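Local structure of frutapin (Artocarpus altilis, 5KRP) at residues A[94-100]-A[140-144]. The protein probably binds carbohydrates, as a breadfruit lectin with a jacalin-like, mannose-lectin-type domain. Numbering follows the deposited sequence. Where two conformers were deposited one is given.
Sequences TPVVRSL and LLDAI
Asp-142 OD2 takes a hydrogen bond of 2.6 Å from a water (HOH 1) that ties it to the start of the other segment: the same water donates to Pro-95 O and accepts from Thr-94 OG1. Thr-94 OG1 stands anti to its own N (chi1 -164°), which brings the hydroxyl to that water and leaves CG2 3.9 Å from Asp-142 OD2. A glycerol, probably from the crystallisation liquor, hydrogen-bonds to Asp-142 OD2 and Leu-140 N, a position consistent with the sugar site of jacalin-like lectins. One direct bond joins the backbones, Val-97 N to Leu-141 O at 2.9 Å, nearly straight at 168°. Beside it, Val-96 CA-H points at Asp-142 O. The apolar part of the contact is carried by Val-97 and Leu-100: Val-97 CG2 rests 4.0 Å from Leu-141 CG and 3.8 Å from Ala-143 CA, while Leu-100 spreads its two methyls, CD1 against Leu-141 CD2 and CD2 against Ile-144 CG2. Each strand carries a classic beta bulge, Arg-98 and Ser-99 facing Tyr-83, Asp-142 and Ala-143 facing Arg-136. Segments 95-100 and 141-144 cross at 83°, joining two of the three beta-prism sheets, and strand 38-47 of the third packs Ile-38 against Val-97, Leu-100 and Leu-141.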
loop_
_atom_site.group_PDB
_atom_site.type_symbol
_atom_site.label_atom_id
_atom_site.label_comp_id
_atom_site.label_asym_id
_atom_site.label_seq_id
_atom_site.Cartn_x
_atom_site.Cartn_y
_atom_site.Cartn_z
ATOM N N THR A 94 -32.569 12.504 11.372
ATOM C CA THR A 94 -31.469 11.655 10.869
ATOM C C THR A 94 -30.168 11.905 11.763
ATOM O O THR A 94 -29.947 13.050 12.159
ATOM C CB THR A 94 -31.267 11.940 9.425
ATOM O OG1 THR A 94 -30.492 10.886 8.888
ATOM C CG2 THR A 94 -30.651 13.314 9.167
ATOM N N PRO A 95 -29.387 10.876 12.069
ATOM C CA PRO A 95 -28.095 11.115 12.751
ATOM C C PRO A 95 -27.144 11.968 11.899
ATOM O O PRO A 95 -27.029 11.789 10.702
ATOM C CB PRO A 95 -27.533 9.711 12.953
ATOM C CG PRO A 95 -28.743 8.785 12.824
ATOM C CD PRO A 95 -29.537 9.413 11.787
ATOM N N VAL A 96 -26.482 12.891 12.570
ATOM C CA VAL A 96 -25.433 13.716 12.021
ATOM C C VAL A 96 -24.207 13.743 12.923
ATOM O O VAL A 96 -24.195 13.226 14.051
ATOM C CB VAL A 96 -25.929 15.194 11.770
ATOM C CG1 VAL A 96 -27.154 15.222 10.923
ATOM C CG2 VAL A 96 -26.173 15.935 13.066
ATOM N N VAL A 97 -23.138 14.372 12.428
ATOM C CA VAL A 97 -21.927 14.526 13.224
ATOM C C VAL A 97 -22.083 15.739 14.121
ATOM O O VAL A 97 -22.142 16.855 13.625
ATOM C CB VAL A 97 -20.666 14.731 12.331
ATOM C CG1 VAL A 97 -19.426 14.915 13.187
ATOM C CG2 VAL A 97 -20.535 13.562 11.329
ATOM N N ARG A 98 -22.186 15.469 15.411
ATOM C CA ARG A 98 -22.503 16.463 16.440
ATOM C C ARG A 98 -21.239 17.114 16.935
ATOM O O ARG A 98 -21.222 18.312 17.255
ATOM C CB ARG A 98 -23.307 15.861 17.610
ATOM C CG ARG A 98 -24.689 15.313 17.258
ATOM C CD ARG A 98 -25.666 16.348 16.729
ATOM N NE ARG A 98 -25.764 17.373 17.741
ATOM C CZ ARG A 98 -26.585 17.328 18.782
ATOM N NH1 ARG A 98 -27.498 16.364 18.915
ATOM N NH2 ARG A 98 -26.468 18.259 19.688
ATOM N N SER A 99 -20.137 16.371 16.922
ATOM C CA SER A 99 -18.855 16.904 17.416
ATOM C C SER A 99 -17.678 16.230 16.646
ATOM O O SER A 99 -17.791 15.038 16.284
ATOM C CB SER A 99 -18.665 16.551 18.873
ATOM O OG SER A 99 -17.621 17.277 19.444
ATOM N N LEU A 100 -16.571 16.955 16.553
ATOM C CA LEU A 100 -15.283 16.414 16.081
ATOM C C LEU A 100 -14.138 16.885 17.007
ATOM O O LEU A 100 -14.136 17.987 17.545
ATOM C CB LEU A 100 -14.963 16.802 14.635
ATOM C CG LEU A 100 -15.801 16.162 13.576
ATOM C CD1 LEU A 100 -15.563 16.834 12.281
ATOM C CD2 LEU A 100 -15.473 14.662 13.437
ATOM N N LEU A 140 -26.108 20.113 7.435
ATOM C CA LEU A 140 -25.116 19.805 8.412
ATOM C C LEU A 140 -24.206 18.688 7.783
ATOM O O LEU A 140 -24.491 18.147 6.707
ATOM C CB LEU A 140 -25.752 19.234 9.683
ATOM C CG LEU A 140 -26.627 20.257 10.451
ATOM C CD1 LEU A 140 -27.337 19.553 11.558
ATOM C CD2 LEU A 140 -25.826 21.374 11.033
ATOM N N LEU A 141 -23.140 18.379 8.490
ATOM C CA LEU A 141 -22.285 17.249 8.141
ATOM C C LEU A 141 -22.991 16.010 8.657
ATOM O O LEU A 141 -22.877 15.656 9.791
ATOM C CB LEU A 141 -20.907 17.455 8.836
ATOM C CG LEU A 141 -19.886 16.354 8.486
ATOM C CD1 LEU A 141 -19.625 16.368 7.022
ATOM C CD2 LEU A 141 -18.621 16.491 9.297
ATOM N N ASP A 142 -23.711 15.332 7.778
ATOM C CA ASP A 142 -24.334 14.063 8.157
ATOM C C ASP A 142 -23.355 12.935 8.536
ATOM O O ASP A 142 -23.612 12.169 9.466
ATOM C CB ASP A 142 -25.185 13.576 6.992
ATOM C CG ASP A 142 -26.382 14.483 6.696
ATOM O OD1 ASP A 142 -26.212 15.576 6.103
ATOM O OD2 ASP A 142 -27.532 14.092 7.034
ATOM N N ALA A 143 -22.219 12.851 7.853
ATOM C CA ALA A 143 -21.300 11.715 8.109
ATOM C C ALA A 143 -19.921 12.084 7.567
ATOM O O ALA A 143 -19.802 12.921 6.670
ATOM C CB ALA A 143 -21.801 10.434 7.434
ATOM N N ILE A 144 -18.915 11.487 8.176
ATOM C CA ILE A 144 -17.540 11.681 7.721
ATOM C C ILE A 144 -16.743 10.393 7.796
ATOM O O ILE A 144 -16.853 9.589 8.753
ATOM C CB ILE A 144 -16.888 12.843 8.471
ATOM C CG1 ILE A 144 -15.521 13.226 7.898
ATOM C CG2 ILE A 144 -16.632 12.525 9.907
ATOM C CD1 ILE A 144 -14.806 14.092 8.932
HETATM O O HOH W 1 -28.022 11.733 8.123
#